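Local coordinates for regulatory protein RecX (Lactobacillus reuteri, PDB 3D5L) that probably modulates the activity of the recombinase RecA, a role linked to DNA repair, at residues A4-Y18 and Y21-L35. Sequence-based numbering, arbitrary orientation.
Sequences AKISKIEAQKRKGRY and YLDGKYAFPVAESVL. With SO4 (sulfate ion), chain C.
R17 and A31 face each other as a non-hydrogen-bonded antiparallel pair, and the arginine shows how one side chain can join a backbone, a carboxylate and an anion. Its CB passes near V30 O. Sharp bends at chi2 (-94°) and chi3 (-52°) then fold the chain back, bringing CD near A31 CA and laying one guanidinium face over V30 C and A31 N. NE and NH2 turn outward to sulfate O1, which sits in the guanidinium plane at its edge, 3.1 Å from R17 NE and 3.0 Å from R17 NH2. Q12 NE2 adds a third bond to sulfate O1, at 2.9 Å, and P29 packs beside the ion. NH1 closes on A31 CB and forms a salt bridge to D58 of helix 48-71, whose carboxylate also accepts A31 N. With an alanine here, sulfate O1 would probably lose two of these three bonds and the D58 carboxylate its salt-bridge partner.

Y18 N and V30 O bond at 3.1 Å, reciprocated by V30 N to Y18 O, while E32 CG meets the edge of the Y18 ring. At the far end a classic beta bulge sets S7 and K8 against Y21. K8 runs beside Y21, and its bend at chi3 (-69°) leaves CD and NZ over one ring face, NZ 4.6 Å from the Y21 centroid as a cation-pi contact. The Y21 hydroxyl reaches E10 OE1 in a weak bond; that oxygen also takes N19 ND2. S7 OG accepts G24 N at 2.8 Å, linking strand 4-11 to the type I' turn between strands 17-22 and 25-31. Polar side chains thus gather round Y21 and beside the sulfate, probably from the crystallisation liquor, whose binding is consistent with a site able to hold an anion.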
# COMPACT_ATOMS: atom_id res chain seq x y z
N ALA A 4 -13.67 27.15 -30.23
CA ALA A 4 -14.23 27.74 -29.01
C ALA A 4 -13.12 28.50 -28.29
O ALA A 4 -11.95 28.15 -28.41
CB ALA A 4 -14.79 26.65 -28.11
N LYS A 5 -13.49 29.54 -27.55
CA LYS A 5 -12.52 30.35 -26.81
C LYS A 5 -12.97 30.52 -25.36
O LYS A 5 -14.14 30.81 -25.10
CB LYS A 5 -12.37 31.72 -27.48
CG LYS A 5 -10.95 32.27 -27.50
CD LYS A 5 -10.88 33.54 -28.36
CE LYS A 5 -9.45 33.98 -28.68
NZ LYS A 5 -8.74 34.67 -27.56
N ILE A 6 -12.05 30.35 -24.43
CA ILE A 6 -12.35 30.48 -23.01
C ILE A 6 -12.62 31.94 -22.62
O ILE A 6 -11.72 32.78 -22.69
CB ILE A 6 -11.20 29.92 -22.15
CG1 ILE A 6 -11.05 28.42 -22.42
CG2 ILE A 6 -11.47 30.19 -20.68
CD1 ILE A 6 -9.87 27.79 -21.73
N SER A 7 -13.85 32.22 -22.20
CA SER A 7 -14.23 33.58 -21.81
C SER A 7 -14.08 33.84 -20.31
O SER A 7 -14.13 34.98 -19.86
CB SER A 7 -15.69 33.86 -22.22
OG SER A 7 -16.61 33.18 -21.37
N LYS A 8 -13.91 32.78 -19.53
CA LYS A 8 -13.77 32.95 -18.09
C LYS A 8 -13.35 31.65 -17.42
O LYS A 8 -13.63 30.55 -17.90
CB LYS A 8 -15.10 33.43 -17.49
CG LYS A 8 -15.03 33.74 -16.01
CD LYS A 8 -16.38 33.57 -15.34
CE LYS A 8 -17.39 34.63 -15.76
NZ LYS A 8 -18.72 34.44 -15.07
N ILE A 9 -12.68 31.78 -16.28
CA ILE A 9 -12.24 30.65 -15.50
C ILE A 9 -12.54 31.03 -14.06
O ILE A 9 -11.99 31.99 -13.54
CB ILE A 9 -10.74 30.40 -15.67
CG1 ILE A 9 -10.43 30.08 -17.13
CG2 ILE A 9 -10.29 29.28 -14.75
CD1 ILE A 9 -8.95 29.89 -17.43
N GLU A 10 -13.44 30.30 -13.42
CA GLU A 10 -13.78 30.64 -12.06
C GLU A 10 -13.50 29.48 -11.12
O GLU A 10 -13.80 28.32 -11.43
CB GLU A 10 -15.24 31.06 -11.96
CG GLU A 10 -16.23 29.92 -12.09
CD GLU A 10 -17.61 30.30 -11.57
OE1 GLU A 10 -18.43 29.39 -11.33
OE2 GLU A 10 -17.85 31.52 -11.40
N ALA A 11 -12.92 29.79 -9.97
CA ALA A 11 -12.61 28.77 -9.00
C ALA A 11 -13.92 28.28 -8.41
O ALA A 11 -14.82 29.07 -8.17
CB ALA A 11 -11.72 29.34 -7.90
N GLN A 12 -14.03 26.98 -8.19
CA GLN A 12 -15.23 26.44 -7.60
C GLN A 12 -15.17 26.85 -6.13
O GLN A 12 -14.19 27.46 -5.70
CB GLN A 12 -15.26 24.92 -7.74
CG GLN A 12 -15.06 24.43 -9.16
CD GLN A 12 -15.35 22.95 -9.32
OE1 GLN A 12 -15.22 22.18 -8.37
NE2 GLN A 12 -15.70 22.54 -10.54
N LYS A 13 -16.20 26.52 -5.36
CA LYS A 13 -16.21 26.87 -3.94
C LYS A 13 -15.04 26.22 -3.20
O LYS A 13 -14.37 26.86 -2.40
CB LYS A 13 -17.55 26.45 -3.32
CG LYS A 13 -17.70 26.85 -1.86
CD LYS A 13 -19.08 26.46 -1.32
CE LYS A 13 -19.27 26.96 0.11
NZ LYS A 13 -19.16 28.46 0.23
N ARG A 14 -14.79 24.94 -3.48
CA ARG A 14 -13.69 24.23 -2.84
C ARG A 14 -12.46 24.31 -3.74
O ARG A 14 -12.57 24.16 -4.95
CB ARG A 14 -14.08 22.77 -2.60
CG ARG A 14 -15.49 22.60 -2.07
CD ARG A 14 -15.52 22.43 -0.56
NE ARG A 14 -14.82 21.22 -0.15
CZ ARG A 14 -15.26 20.37 0.77
NH1 ARG A 14 -16.42 20.59 1.39
NH2 ARG A 14 -14.54 19.30 1.08
N LYS A 15 -11.29 24.54 -3.15
CA LYS A 15 -10.05 24.66 -3.91
C LYS A 15 -9.61 23.42 -4.69
O LYS A 15 -9.91 22.28 -4.30
CB LYS A 15 -8.91 25.07 -2.97
CG LYS A 15 -8.58 24.05 -1.89
CD LYS A 15 -7.72 24.66 -0.79
CE LYS A 15 -7.31 23.62 0.25
NZ LYS A 15 -6.47 22.56 -0.38
N GLY A 16 -8.90 23.65 -5.79
CA GLY A 16 -8.38 22.57 -6.59
C GLY A 16 -9.04 22.33 -7.93
O GLY A 16 -8.44 21.69 -8.81
N ARG A 17 -10.26 22.83 -8.09
CA ARG A 17 -11.01 22.63 -9.33
C ARG A 17 -11.48 23.97 -9.86
O ARG A 17 -11.69 24.91 -9.09
CB ARG A 17 -12.22 21.75 -9.07
CG ARG A 17 -11.98 20.55 -8.18
CD ARG A 17 -11.69 19.33 -8.99
NE ARG A 17 -12.70 19.11 -10.03
CZ ARG A 17 -12.48 18.35 -11.09
NH1 ARG A 17 -11.30 17.75 -11.24
NH2 ARG A 17 -13.42 18.20 -12.02
N TYR A 18 -11.68 24.05 -11.18
CA TYR A 18 -12.12 25.28 -11.83
C TYR A 18 -13.24 25.06 -12.84
O TYR A 18 -13.35 23.99 -13.44
CB TYR A 18 -10.96 25.94 -12.56
CG TYR A 18 -9.81 26.30 -11.65
CD1 TYR A 18 -9.73 27.56 -11.06
CD2 TYR A 18 -8.82 25.36 -11.35
CE1 TYR A 18 -8.69 27.88 -10.19
CE2 TYR A 18 -7.78 25.67 -10.48
CZ TYR A 18 -7.72 26.93 -9.90
OH TYR A 18 -6.66 27.24 -9.06
N TYR A 21 -15.58 28.50 -18.90
CA TYR A 21 -16.64 29.05 -19.74
C TYR A 21 -16.10 29.30 -21.14
O TYR A 21 -15.09 29.97 -21.32
CB TYR A 21 -17.15 30.37 -19.17
CG TYR A 21 -17.86 30.23 -17.84
CD1 TYR A 21 -19.24 30.38 -17.74
CD2 TYR A 21 -17.14 29.94 -16.68
CE1 TYR A 21 -19.89 30.25 -16.51
CE2 TYR A 21 -17.78 29.80 -15.45
CZ TYR A 21 -19.15 29.95 -15.37
OH TYR A 21 -19.77 29.79 -14.15
N LEU A 22 -16.79 28.76 -22.14
CA LEU A 22 -16.39 28.96 -23.52
C LEU A 22 -17.37 29.91 -24.19
O LEU A 22 -18.58 29.64 -24.23
CB LEU A 22 -16.35 27.62 -24.27
CG LEU A 22 -15.24 26.68 -23.80
CD1 LEU A 22 -15.40 25.31 -24.45
CD2 LEU A 22 -13.90 27.29 -24.15
N ASP A 23 -16.86 31.03 -24.68
CA ASP A 23 -17.70 32.01 -25.37
C ASP A 23 -18.87 32.48 -24.51
O ASP A 23 -20.01 32.55 -24.99
CB ASP A 23 -18.20 31.42 -26.68
CG ASP A 23 -17.07 30.97 -27.59
OD1 ASP A 23 -16.31 31.84 -28.08
OD2 ASP A 23 -16.94 29.74 -27.81
N GLY A 24 -18.58 32.79 -23.25
CA GLY A 24 -19.61 33.27 -22.33
C GLY A 24 -20.50 32.23 -21.67
O GLY A 24 -21.40 32.60 -20.92
N LYS A 25 -20.26 30.94 -21.92
CA LYS A 25 -21.09 29.89 -21.33
C LYS A 25 -20.29 28.77 -20.66
O LYS A 25 -19.25 28.34 -21.16
CB LYS A 25 -21.98 29.25 -22.41
CG LYS A 25 -22.67 30.24 -23.33
CD LYS A 25 -23.38 29.50 -24.46
CE LYS A 25 -23.99 30.45 -25.49
NZ LYS A 25 -24.61 29.70 -26.62
N TYR A 26 -20.81 28.28 -19.53
CA TYR A 26 -20.15 27.20 -18.80
C TYR A 26 -19.96 25.99 -19.71
O TYR A 26 -20.90 25.56 -20.38
CB TYR A 26 -20.97 26.78 -17.59
CG TYR A 26 -20.37 25.60 -16.86
CD1 TYR A 26 -19.24 25.75 -16.05
CD2 TYR A 26 -20.90 24.32 -17.01
CE1 TYR A 26 -18.65 24.66 -15.42
CE2 TYR A 26 -20.32 23.22 -16.38
CZ TYR A 26 -19.20 23.40 -15.60
OH TYR A 26 -18.63 22.30 -14.99
N ALA A 27 -18.74 25.46 -19.74
CA ALA A 27 -18.43 24.30 -20.58
C ALA A 27 -18.02 23.05 -19.80
O ALA A 27 -18.64 21.99 -19.95
CB ALA A 27 -17.34 24.66 -21.58
N PHE A 28 -17.00 23.15 -18.96
CA PHE A 28 -16.56 21.98 -18.20
C PHE A 28 -15.62 22.31 -17.06
O PHE A 28 -15.06 23.41 -17.00
CB PHE A 28 -15.92 20.95 -19.15
CG PHE A 28 -14.75 21.49 -19.91
CD1 PHE A 28 -13.48 21.53 -19.34
CD2 PHE A 28 -14.91 21.98 -21.20
CE1 PHE A 28 -12.40 22.04 -20.04
CE2 PHE A 28 -13.83 22.49 -21.91
CZ PHE A 28 -12.57 22.52 -21.33
N PRO A 29 -15.42 21.35 -16.14
CA PRO A 29 -14.52 21.60 -15.01
C PRO A 29 -13.20 20.88 -15.23
O PRO A 29 -13.14 19.87 -15.95
CB PRO A 29 -15.29 21.01 -13.87
CG PRO A 29 -15.73 19.70 -14.49
CD PRO A 29 -16.15 20.09 -15.92
N VAL A 30 -12.14 21.38 -14.62
CA VAL A 30 -10.85 20.75 -14.75
C VAL A 30 -10.12 20.84 -13.43
O VAL A 30 -10.20 21.85 -12.75
CB VAL A 30 -9.99 21.43 -15.85
CG1 VAL A 30 -10.51 21.05 -17.22
CG2 VAL A 30 -10.04 22.94 -15.69
N ALA A 31 -9.43 19.76 -13.06
CA ALA A 31 -8.65 19.75 -11.84
C ALA A 31 -7.53 20.75 -12.14
O ALA A 31 -7.29 21.08 -13.30
CB ALA A 31 -8.05 18.34 -11.59
N GLU A 32 -6.86 21.23 -11.11
CA GLU A 32 -5.79 22.18 -11.32
C GLU A 32 -4.70 21.60 -12.23
O GLU A 32 -4.28 22.26 -13.18
CB GLU A 32 -5.18 22.60 -9.98
CG GLU A 32 -4.34 23.85 -10.07
CD GLU A 32 -3.71 24.22 -8.74
OE1 GLU A 32 -4.42 24.20 -7.72
OE2 GLU A 32 -2.50 24.53 -8.73
N SER A 33 -4.25 20.37 -11.96
CA SER A 33 -3.19 19.73 -12.75
C SER A 33 -3.52 19.62 -14.24
O SER A 33 -2.62 19.61 -15.08
CB SER A 33 -2.87 18.32 -12.20
OG SER A 33 -3.79 17.34 -12.65
N VAL A 34 -4.81 19.51 -14.56
CA VAL A 34 -5.23 19.41 -15.95
C VAL A 34 -5.23 20.81 -16.58
O VAL A 34 -4.91 20.98 -17.76
CB VAL A 34 -6.65 18.83 -16.07
CG1 VAL A 34 -7.11 18.86 -17.51
CG2 VAL A 34 -6.66 17.41 -15.53
N LEU A 35 -5.59 21.79 -15.77
CA LEU A 35 -5.61 23.17 -16.22
C LEU A 35 -4.19 23.57 -16.59
O LEU A 35 -3.97 24.27 -17.58
CB LEU A 35 -6.14 24.07 -15.11
CG LEU A 35 -6.14 25.56 -15.42
CD1 LEU A 35 -7.52 26.13 -15.13
CD2 LEU A 35 -5.06 26.27 -14.59
S SO4 C . -16.78 18.59 -10.84
O1 SO4 C . -15.72 19.61 -10.72
O2 SO4 C . -17.96 19.22 -11.47
O3 SO4 C . -17.15 18.08 -9.51
O4 SO4 C . -16.29 17.46 -11.65